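Local coordinates for protein putative solute-binding component of ABC transporter (Clostridium phytofermentans, PDB 4YS6) that probably serves as the sugar-capturing component of an ABC transporter, holding beta-D-glucopyranose in a cleft between its two lobes, at residues N177-F182 and V206-V211; S245-A250 and G284-S289; D70-S75 and E86-N91. All coordinates share one frame; numbering follows the deposited sequence.

Interaction 1 (N177-F182 and V206-V211). With BGC (beta-D-glucopyranose), chain D.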
loop_
_atom_site.group_PDB
_atom_site.type_symbol
_atom_site.label_atom_id
_atom_site.label_comp_id
_atom_site.label_asym_id
_atom_site.label_seq_id
_atom_site.Cartn_x
_atom_site.Cartn_y
_atom_site.Cartn_z
ATOM N N ASN A 177 -5.112 5.785 5.094
ATOM C CA ASN A 177 -4.913 7.070 4.425
ATOM C C ASN A 177 -4.164 6.891 3.109
ATOM O O ASN A 177 -4.376 7.658 2.162
ATOM C CB ASN A 177 -4.175 8.048 5.347
ATOM C CG ASN A 177 -4.201 9.471 4.842
ATOM O OD1 ASN A 177 -5.268 10.084 4.678
ATOM N ND2 ASN A 177 -3.017 10.041 4.642
ATOM N N ASN A 178 -3.307 5.882 3.015
ATOM C CA ASN A 178 -2.626 5.649 1.750
ATOM C C ASN A 178 -3.553 5.392 0.577
ATOM O O ASN A 178 -3.231 5.761 -0.558
ATOM C CB ASN A 178 -1.674 4.478 1.825
ATOM C CG ASN A 178 -0.500 4.727 2.750
ATOM O OD1 ASN A 178 -0.299 5.821 3.279
ATOM N ND2 ASN A 178 0.309 3.713 2.905
ATOM N N ALA A 179 -4.688 4.756 0.834
ATOM C CA ALA A 179 -5.596 4.415 -0.248
ATOM C C ALA A 179 -6.079 5.694 -0.922
ATOM O O ALA A 179 -6.251 5.723 -2.135
ATOM C CB ALA A 179 -6.772 3.583 0.264
ATOM N N ARG A 180 -6.284 6.758 -0.134
ATOM C CA ARG A 180 -6.712 8.052 -0.659
ATOM C C ARG A 180 -5.693 8.610 -1.627
ATOM O O ARG A 180 -6.036 9.177 -2.655
ATOM C CB ARG A 180 -6.922 9.080 0.463
ATOM C CG ARG A 180 -8.039 8.770 1.420
ATOM C CD ARG A 180 -8.428 10.036 2.205
ATOM N NE ARG A 180 -7.302 10.675 2.903
ATOM C CZ ARG A 180 -6.817 11.895 2.647
ATOM N NH1 ARG A 180 -7.329 12.658 1.689
ATOM N NH2 ARG A 180 -5.802 12.367 3.365
ATOM N N PHE A 181 -4.435 8.445 -1.274
ATOM C CA PHE A 181 -3.346 8.903 -2.119
ATOM C C PHE A 181 -3.145 8.058 -3.374
ATOM O O PHE A 181 -2.873 8.613 -4.454
ATOM C CB PHE A 181 -2.055 8.948 -1.306
ATOM C CG PHE A 181 -1.959 10.175 -0.460
ATOM C CD1 PHE A 181 -2.759 10.328 0.657
ATOM C CD2 PHE A 181 -1.091 11.199 -0.812
ATOM C CE1 PHE A 181 -2.698 11.475 1.406
ATOM C CE2 PHE A 181 -1.010 12.339 -0.063
ATOM C CZ PHE A 181 -1.810 12.488 1.044
ATOM N N PHE A 182 -3.250 6.736 -3.263
ATOM C CA PHE A 182 -3.125 5.901 -4.462
ATOM C C PHE A 182 -4.273 6.235 -5.440
ATOM O O PHE A 182 -4.075 6.370 -6.643
ATOM C CB PHE A 182 -3.172 4.410 -4.126
ATOM C CG PHE A 182 -2.115 3.943 -3.151
ATOM C CD1 PHE A 182 -0.818 4.428 -3.191
ATOM C CD2 PHE A 182 -2.439 2.994 -2.195
ATOM C CE1 PHE A 182 0.117 3.983 -2.299
ATOM C CE2 PHE A 182 -1.507 2.551 -1.294
ATOM C CZ PHE A 182 -0.218 3.030 -1.361
ATOM N N VAL A 206 -17.147 4.726 -9.347
ATOM C CA VAL A 206 -15.962 5.540 -9.591
ATOM C C VAL A 206 -15.477 6.208 -8.312
ATOM O O VAL A 206 -14.266 6.283 -8.061
ATOM C CB VAL A 206 -16.242 6.604 -10.630
ATOM C CG1 VAL A 206 -15.022 7.501 -10.852
ATOM C CG2 VAL A 206 -16.674 5.972 -11.957
ATOM N N ALA A 207 -16.417 6.708 -7.521
ATOM C CA ALA A 207 -16.102 7.378 -6.263
ATOM C C ALA A 207 -15.327 6.490 -5.308
ATOM O O ALA A 207 -15.526 5.278 -5.271
ATOM C CB ALA A 207 -17.369 7.856 -5.597
ATOM N N PHE A 208 -14.435 7.108 -4.528
ATOM C CA PHE A 208 -13.557 6.380 -3.617
ATOM C C PHE A 208 -14.345 5.411 -2.756
ATOM O O PHE A 208 -13.959 4.242 -2.628
ATOM C CB PHE A 208 -12.783 7.354 -2.721
ATOM C CG PHE A 208 -11.872 6.683 -1.726
ATOM C CD1 PHE A 208 -10.625 6.233 -2.102
ATOM C CD2 PHE A 208 -12.269 6.497 -0.409
ATOM C CE1 PHE A 208 -9.790 5.625 -1.211
ATOM C CE2 PHE A 208 -11.421 5.885 0.506
ATOM C CZ PHE A 208 -10.188 5.439 0.103
ATOM N N GLU A 209 -15.443 5.898 -2.186
ATOM C CA GLU A 209 -16.283 5.087 -1.313
ATOM C C GLU A 209 -16.799 3.831 -1.986
ATOM O O GLU A 209 -16.970 2.797 -1.327
ATOM C CB GLU A 209 -17.480 5.905 -0.811
ATOM C CG GLU A 209 -18.349 6.474 -1.939
ATOM C CD GLU A 209 -19.530 7.289 -1.441
ATOM O OE1 GLU A 209 -19.879 7.168 -0.246
ATOM O OE2 GLU A 209 -20.110 8.046 -2.254
ATOM N N LYS A 210 -17.092 3.928 -3.280
ATOM C CA LYS A 210 -17.687 2.817 -4.022
ATOM C C LYS A 210 -16.644 1.786 -4.494
ATOM O O LYS A 210 -16.983 0.637 -4.762
ATOM C CB LYS A 210 -18.446 3.335 -5.237
ATOM C CG LYS A 210 -19.680 4.192 -4.931
ATOM C CD LYS A 210 -20.480 4.428 -6.222
ATOM C CE LYS A 210 -21.747 5.270 -6.021
ATOM N NZ LYS A 210 -21.468 6.691 -5.649
ATOM N N VAL A 211 -15.389 2.197 -4.630
ATOM C CA VAL A 211 -14.361 1.301 -5.169
ATOM C C VAL A 211 -13.370 0.789 -4.131
ATOM O O VAL A 211 -12.498 -0.038 -4.447
ATOM C CB VAL A 211 -13.579 1.988 -6.304
ATOM C CG1 VAL A 211 -14.537 2.334 -7.425
ATOM C CG2 VAL A 211 -12.867 3.240 -5.830
HETATM C C2 BGC D . 0.517 -0.110 1.620
HETATM C C3 BGC D . 0.519 -1.012 0.429
HETATM C C4 BGC D . -0.128 -2.306 0.695
HETATM C C5 BGC D . -1.494 -2.153 1.291
HETATM C C6 BGC D . -2.104 -3.450 1.777
HETATM C C1 BGC D . -0.936 0.131 2.076
HETATM O O1 BGC D . -1.013 0.884 3.119
HETATM O O2 BGC D . 1.113 1.137 1.288
HETATM O O3 BGC D . 1.934 -1.194 0.044
HETATM O O4 BGC D . -0.319 -3.064 -0.525
HETATM O O5 BGC D . -1.378 -1.261 2.441
HETATM O O6 BGC D . -1.184 -4.216 2.538
#
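Arg180 and Phe208 carry the closest backbone approach, their CA atoms 7.6 Å apart, where the first turns of helix 177-195 pass the short helix 208-211, whose N-cap is Ala207. Phe208 bridges the gap with its ring: CG lies anti to the backbone N (chi1 179°), which sends the aromatic edge towards the longer helix. Ala179 CB sits at that edge, in the ring plane, 3.9 Å from Phe208 CZ, and Ala179 O lies near the same plane, 3.7 Å from Phe208 CE1. Arg180 meets the ring with its backbone N, 3.8 Å from Phe208 CE1, and with CG near CZ. In this lobe of the type I periplasmic binding protein fold, helix 177-195 follows strand 165-170 of the four-stranded parallel sheet, and its start borders the sugar cleft. The Arg180 chain bends at chi3 (-55°) and leads away from Phe208, so that NE and NH2 grip Asn177 OD1 side-on, with NH2 at 2.7 Å. On the cleft side, Asn178 ND2 donates to O2 of the glucose at 3.1 Å and more weakly to O1. Phe182 turns its ring edge to glucose O2, which lies near the ring plane, 3.5 Å from Phe182 CZ.

Interaction 2 (S245-A250 and G284-S289). With BGC (beta-D-glucopyranose), chain D.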
loop_
_atom_site.group_PDB
_atom_site.type_symbol
_atom_site.label_atom_id
_atom_site.label_comp_id
_atom_site.label_asym_id
_atom_site.label_seq_id
_atom_site.Cartn_x
_atom_site.Cartn_y
_atom_site.Cartn_z
ATOM N N SER A 245 -5.250 -0.632 -7.001
ATOM C CA SER A 245 -4.263 0.141 -6.267
ATOM C C SER A 245 -3.140 -0.707 -5.692
ATOM O O SER A 245 -2.075 -0.159 -5.386
ATOM C CB SER A 245 -4.926 0.949 -5.134
ATOM O OG SER A 245 -5.822 1.941 -5.630
ATOM N N ASN A 246 -3.325 -2.018 -5.530
ATOM C CA ASN A 246 -2.226 -2.839 -5.047
ATOM C C ASN A 246 -2.334 -4.275 -5.498
ATOM O O ASN A 246 -3.266 -4.667 -6.186
ATOM C CB ASN A 246 -2.129 -2.783 -3.513
ATOM C CG ASN A 246 -3.078 -3.751 -2.828
ATOM O OD1 ASN A 246 -4.162 -4.064 -3.347
ATOM N ND2 ASN A 246 -2.661 -4.276 -1.672
ATOM N N ASP A 247 -1.373 -5.073 -5.091
ATOM C CA ASP A 247 -1.341 -6.463 -5.510
ATOM C C ASP A 247 -2.409 -7.337 -4.834
ATOM O O ASP A 247 -2.951 -8.225 -5.479
ATOM C CB ASP A 247 0.036 -7.030 -5.255
ATOM C CG ASP A 247 1.064 -6.688 -6.372
ATOM O OD1 ASP A 247 0.755 -5.939 -7.332
ATOM O OD2 ASP A 247 2.203 -7.208 -6.264
ATOM N N SER A 248 -2.760 -7.114 -3.568
ATOM C CA SER A 248 -3.750 -8.005 -2.962
ATOM C C SER A 248 -5.107 -7.818 -3.649
ATOM O O SER A 248 -5.825 -8.812 -3.881
ATOM C CB SER A 248 -3.849 -7.814 -1.433
ATOM O OG SER A 248 -4.336 -6.533 -1.061
ATOM N N THR A 249 -5.450 -6.592 -4.058
ATOM C CA THR A 249 -6.698 -6.416 -4.787
ATOM C C THR A 249 -6.561 -6.925 -6.220
ATOM O O THR A 249 -7.471 -7.588 -6.729
ATOM C CB THR A 249 -7.188 -4.956 -4.772
ATOM O OG1 THR A 249 -6.227 -4.090 -5.370
ATOM C CG2 THR A 249 -7.462 -4.504 -3.338
ATOM N N ALA A 250 -5.421 -6.677 -6.853
ATOM C CA ALA A 250 -5.209 -7.207 -8.197
ATOM C C ALA A 250 -5.313 -8.723 -8.254
ATOM O O ALA A 250 -5.803 -9.288 -9.244
ATOM C CB ALA A 250 -3.858 -6.752 -8.731
ATOM N N GLY A 284 1.420 -13.558 -17.823
ATOM C CA GLY A 284 0.671 -12.596 -18.617
ATOM C C GLY A 284 -0.654 -12.173 -18.001
ATOM O O GLY A 284 -1.508 -11.615 -18.699
ATOM N N LYS A 285 -0.837 -12.408 -16.704
ATOM C CA LYS A 285 -2.129 -12.134 -16.067
ATOM C C LYS A 285 -2.175 -10.802 -15.303
ATOM O O LYS A 285 -3.230 -10.353 -14.902
ATOM C CB LYS A 285 -2.507 -13.249 -15.099
ATOM C CG LYS A 285 -2.885 -14.568 -15.720
ATOM C CD LYS A 285 -3.281 -15.517 -14.603
ATOM C CE LYS A 285 -3.063 -16.972 -14.935
ATOM N NZ LYS A 285 -3.123 -17.811 -13.695
ATOM N N GLN A 286 -1.029 -10.175 -15.117
ATOM C CA GLN A 286 -0.976 -8.848 -14.520
ATOM C C GLN A 286 0.039 -8.044 -15.330
ATOM O O GLN A 286 1.086 -8.558 -15.729
ATOM C CB GLN A 286 -0.598 -8.917 -13.053
ATOM C CG GLN A 286 -0.437 -7.568 -12.422
ATOM C CD GLN A 286 -0.429 -7.604 -10.914
ATOM O OE1 GLN A 286 -0.997 -8.494 -10.284
ATOM N NE2 GLN A 286 0.188 -6.602 -10.326
ATOM N N SER A 287 -0.284 -6.794 -15.608
ATOM C CA SER A 287 0.531 -5.973 -16.520
ATOM C C SER A 287 1.800 -5.413 -15.902
ATOM O O SER A 287 2.859 -5.364 -16.538
ATOM C CB SER A 287 -0.305 -4.789 -17.029
ATOM O OG SER A 287 -1.485 -5.249 -17.651
HETATM N N MSE A 288 1.659 -4.935 -14.680
HETATM C CA MSE A 288 2.744 -4.256 -13.998
HETATM C C MSE A 288 2.473 -4.270 -12.504
HETATM O O MSE A 288 1.351 -4.579 -12.045
HETATM C CB MSE A 288 2.868 -2.816 -14.500
HETATM C CG MSE A 288 1.630 -1.975 -14.253
HETATM SE SE MSE A 288 1.445 -1.158 -12.470
HETATM C CE MSE A 288 2.190 0.614 -12.825
ATOM N N SER A 289 3.508 -3.936 -11.745
ATOM C CA SER A 289 3.366 -3.690 -10.347
ATOM C C SER A 289 4.353 -2.578 -9.997
ATOM O O SER A 289 4.989 -1.987 -10.872
ATOM C CB SER A 289 3.586 -4.969 -9.523
ATOM O OG SER A 289 3.256 -4.785 -8.140
HETATM C C2 BGC D . 0.517 -0.110 1.620
HETATM C C3 BGC D . 0.519 -1.012 0.429
HETATM C C4 BGC D . -0.128 -2.306 0.695
HETATM C C5 BGC D . -1.494 -2.153 1.291
HETATM C C6 BGC D . -2.104 -3.450 1.777
HETATM C C1 BGC D . -0.936 0.131 2.076
HETATM O O1 BGC D . -1.013 0.884 3.119
HETATM O O2 BGC D . 1.113 1.137 1.288
HETATM O O3 BGC D . 1.934 -1.194 0.044
HETATM O O4 BGC D . -0.319 -3.064 -0.525
HETATM O O5 BGC D . -1.378 -1.261 2.441
HETATM O O6 BGC D . -1.184 -4.216 2.538
#
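Asp247 and Ser289 come within 7.3 Å at their CA atoms, and Ala250 and Gln286 within 7.8 Å, as the first turn of helix 247-260 faces the loop that leads from helix 275-282 into strand 289-291. The contact lies within one lobe of the type I periplasmic binding protein fold, where helix 247-260 follows strand 241-244 and the loop 284-289 beside its first turn runs into strand 289-291, paired antiparallel with strand 331-339. Gly284, with its positive phi, is the C-prime residue of the Schellman motif that ends helix 275-282. The buried carboxylate of Asp247 gathers the polar groups. Its OD1 accepts from Ser289 OG at 2.9 Å, on the syn side, and from Gln286 NE2 at 3.1 Å, the two donors arriving from opposite faces of the carboxylate. The other oxygen, OD2, takes the backbone N-H of Asp274, and together these donors would probably offset the charge of the buried carboxylate. Gln286 points CG anti to its own N (chi1 176°) and runs extended, its amide standing nearly perpendicular to the carboxylate (81°). That amide is fixed in rotation: NE2 also donates almost straight to Met288 O at 2.9 Å, while OE1 accepts from Asn277 ND2 and lies 3.7 Å from Ala250 CB. Asn246 is the N-cap of helix 247-260. With CG between backbone N and carbonyl carbon (chi1 83°), its OD1 accepts from Thr249 N at 2.9 Å, a capping bond that leaves the amide nitrogen turned to the cleft. Asn246 ND2 gives one hydrogen to Ser248 OG and the other, at 2.9 Å, to O4 of the bound glucose.

Interaction 3 (D70-S75 and E86-N91). With NA (sodium ion), chain G.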
loop_
_atom_site.group_PDB
_atom_site.type_symbol
_atom_site.label_atom_id
_atom_site.label_comp_id
_atom_site.label_asym_id
_atom_site.label_seq_id
_atom_site.Cartn_x
_atom_site.Cartn_y
_atom_site.Cartn_z
ATOM N N ASP A 70 10.298 -5.384 20.294
ATOM C CA ASP A 70 9.025 -6.044 20.577
ATOM C C ASP A 70 8.159 -5.917 19.331
ATOM O O ASP A 70 7.508 -4.888 19.121
ATOM C CB ASP A 70 8.350 -5.410 21.787
ATOM C CG ASP A 70 7.038 -6.103 22.172
ATOM O OD1 ASP A 70 6.670 -7.125 21.557
ATOM O OD2 ASP A 70 6.384 -5.622 23.116
ATOM N N LEU A 71 8.213 -6.945 18.488
ATOM C CA LEU A 71 7.482 -6.973 17.216
ATOM C C LEU A 71 6.188 -7.769 17.344
ATOM O O LEU A 71 6.204 -8.925 17.761
ATOM C CB LEU A 71 8.357 -7.577 16.127
ATOM C CG LEU A 71 7.689 -7.898 14.795
ATOM C CD1 LEU A 71 7.238 -6.614 14.109
ATOM C CD2 LEU A 71 8.636 -8.677 13.907
ATOM N N GLN A 72 5.058 -7.159 17.002
ATOM C CA GLN A 72 3.781 -7.856 17.071
ATOM C C GLN A 72 2.935 -7.548 15.854
ATOM O O GLN A 72 2.997 -6.439 15.296
ATOM C CB GLN A 72 3.023 -7.488 18.346
ATOM C CG GLN A 72 3.759 -7.900 19.611
ATOM C CD GLN A 72 2.941 -7.668 20.859
ATOM O OE1 GLN A 72 1.848 -8.206 20.994
ATOM N NE2 GLN A 72 3.465 -6.861 21.779
ATOM N N TYR A 73 2.176 -8.562 15.442
ATOM C CA TYR A 73 1.237 -8.483 14.322
ATOM C C TYR A 73 -0.185 -8.629 14.840
ATOM O O TYR A 73 -0.445 -9.475 15.699
ATOM C CB TYR A 73 1.484 -9.580 13.290
ATOM C CG TYR A 73 2.758 -9.414 12.509
ATOM C CD1 TYR A 73 3.969 -9.815 13.042
ATOM C CD2 TYR A 73 2.740 -8.855 11.249
ATOM C CE1 TYR A 73 5.146 -9.667 12.327
ATOM C CE2 TYR A 73 3.908 -8.700 10.520
ATOM C CZ TYR A 73 5.103 -9.095 11.066
ATOM O OH TYR A 73 6.276 -8.952 10.367
ATOM N N ALA A 74 -1.115 -7.870 14.263
ATOM C CA ALA A 74 -2.457 -7.758 14.838
ATOM C C ALA A 74 -3.612 -8.452 14.085
ATOM O O ALA A 74 -4.768 -8.262 14.435
ATOM C CB ALA A 74 -2.789 -6.294 15.003
ATOM N N SER A 75 -3.291 -9.250 13.070
ATOM C CA SER A 75 -4.310 -9.972 12.298
ATOM C C SER A 75 -5.384 -9.049 11.740
ATOM O O SER A 75 -6.529 -9.446 11.565
ATOM C CB SER A 75 -4.962 -11.056 13.145
ATOM O OG SER A 75 -5.612 -11.993 12.311
ATOM N N GLU A 86 -0.622 -0.969 23.871
ATOM C CA GLU A 86 -0.711 -0.824 25.318
ATOM C C GLU A 86 0.326 -1.690 26.025
ATOM O O GLU A 86 0.956 -1.244 26.984
ATOM C CB GLU A 86 -2.119 -1.184 25.822
ATOM C CG GLU A 86 -3.113 -0.062 25.638
ATOM C CD GLU A 86 -4.536 -0.439 26.016
ATOM O OE1 GLU A 86 -4.820 -1.642 26.198
ATOM O OE2 GLU A 86 -5.373 0.482 26.121
ATOM N N ASN A 87 0.482 -2.926 25.558
ATOM C CA ASN A 87 1.405 -3.878 26.179
ATOM C C ASN A 87 2.849 -3.477 25.929
ATOM O O ASN A 87 3.695 -3.659 26.793
ATOM C CB ASN A 87 1.179 -5.290 25.650
ATOM C CG ASN A 87 -0.139 -5.889 26.113
ATOM O OD1 ASN A 87 -0.796 -5.362 27.013
ATOM N ND2 ASN A 87 -0.531 -6.997 25.493
HETATM N N MSE A 88 3.133 -2.952 24.738
HETATM C CA MSE A 88 4.479 -2.453 24.454
HETATM C C MSE A 88 4.854 -1.350 25.432
HETATM O O MSE A 88 5.968 -1.316 25.955
HETATM C CB MSE A 88 4.586 -1.936 23.018
HETATM C CG MSE A 88 4.623 -3.014 22.000
HETATM SE SE MSE A 88 4.319 -2.311 20.194
HETATM C CE MSE A 88 4.094 -4.050 19.325
ATOM N N ILE A 89 3.919 -0.447 25.687
ATOM C CA ILE A 89 4.179 0.660 26.583
ATOM C C ILE A 89 4.409 0.116 27.994
ATOM O O ILE A 89 5.301 0.575 28.716
ATOM C CB ILE A 89 3.021 1.667 26.569
ATOM C CG1 ILE A 89 2.898 2.299 25.177
ATOM C CG2 ILE A 89 3.230 2.743 27.634
ATOM C CD1 ILE A 89 1.664 3.179 25.004
ATOM N N SER A 90 3.602 -0.867 28.377
ATOM C CA SER A 90 3.687 -1.465 29.710
ATOM C C SER A 90 5.000 -2.214 29.895
ATOM O O SER A 90 5.550 -2.265 30.983
ATOM C CB SER A 90 2.509 -2.414 29.944
ATOM O OG SER A 90 1.278 -1.712 29.907
ATOM N N ASN A 91 5.503 -2.788 28.817
ATOM C CA ASN A 91 6.770 -3.508 28.846
ATOM C C ASN A 91 7.970 -2.583 28.792
ATOM O O ASN A 91 9.112 -3.047 28.815
ATOM C CB ASN A 91 6.856 -4.490 27.684
ATOM C CG ASN A 91 5.848 -5.601 27.790
ATOM O OD1 ASN A 91 5.374 -5.924 28.882
ATOM N ND2 ASN A 91 5.512 -6.203 26.654
HETATM NA NA NA G . -8.865 -9.898 11.272
HETATM O O HOH W 1 0.745 -8.117 23.290
HETATM O O HOH W 2 -7.407 -11.591 10.493
HETATM O O HOH W 3 -10.084 -8.485 10.188
HETATM O O HOH W 4 -8.726 -11.874 12.855
#
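Met88, a selenomethionine in the crystal, and Gln72 approach from opposite directions, one from the helix and the other from the strand, and meet where Met88 CE lies 3.7 Å from Gln72 CB. Extended beyond CG, the Met88 chain reaches the strand, where CE also rests 3.5 Å from Asp70 O. Farther back along the same side chain, Asp70 crosses it at a slant and brings OD2 to 3.3 Å from Met88 CG. Asp70 reaches the helix because its CG lies anti to the backbone N (chi1 -177°), directing the carboxylate over Met88 and towards Asn91. Asn91 crosses that carboxylate roughly at a right angle as a side chain, with the two flat groups inclined by 34° and ND2 lying 3.7 Å from Asp70 OD2. In one of the two conformers of Gln72, its NE2 donates to Asp70 OD1 at 3.2 Å, from the syn side though tilted from the carboxylate plane, which in that conformer joins two alternate strand residues on the face turned to Met88. A water may link the Gln72 amide to Asn87, but with the second conformer the bridge is doubtful. Past the strand end, Ser75 O binds a sodium ion at 2.4 Å, in a shell completed by Asp77 and three waters. Strand 68-73, an outermost strand of its sheet, and helix 78-90 form the first part of a beta-alpha-beta crossover that passes strand 38-43 and enters strand 95-98, the repeating unit of the Rossmann-like lobes of type I periplasmic binding proteins.

How the interactions relate
Interactions 1 and 2 belong to the same glucose site: their centres are 17 Å apart, and they touch directly where Phe182 CB packs 3.9 Å from Ser245 OG. They serve different parts of the sugar, the 177-182 helix start meeting O1 and O2 and the 245-250 helix start meeting O4, while Asp124, Arg125, Asp176, Asp272 and Lys292 supply further hydrogen bonds. Interaction 3 lies in the other lobe, with no contact to either. Its centre is 29 Å from that of interaction 1, with nearest atoms about 15 Å apart, and 32 Å from that of interaction 2, on the opposite side of the chain's centre.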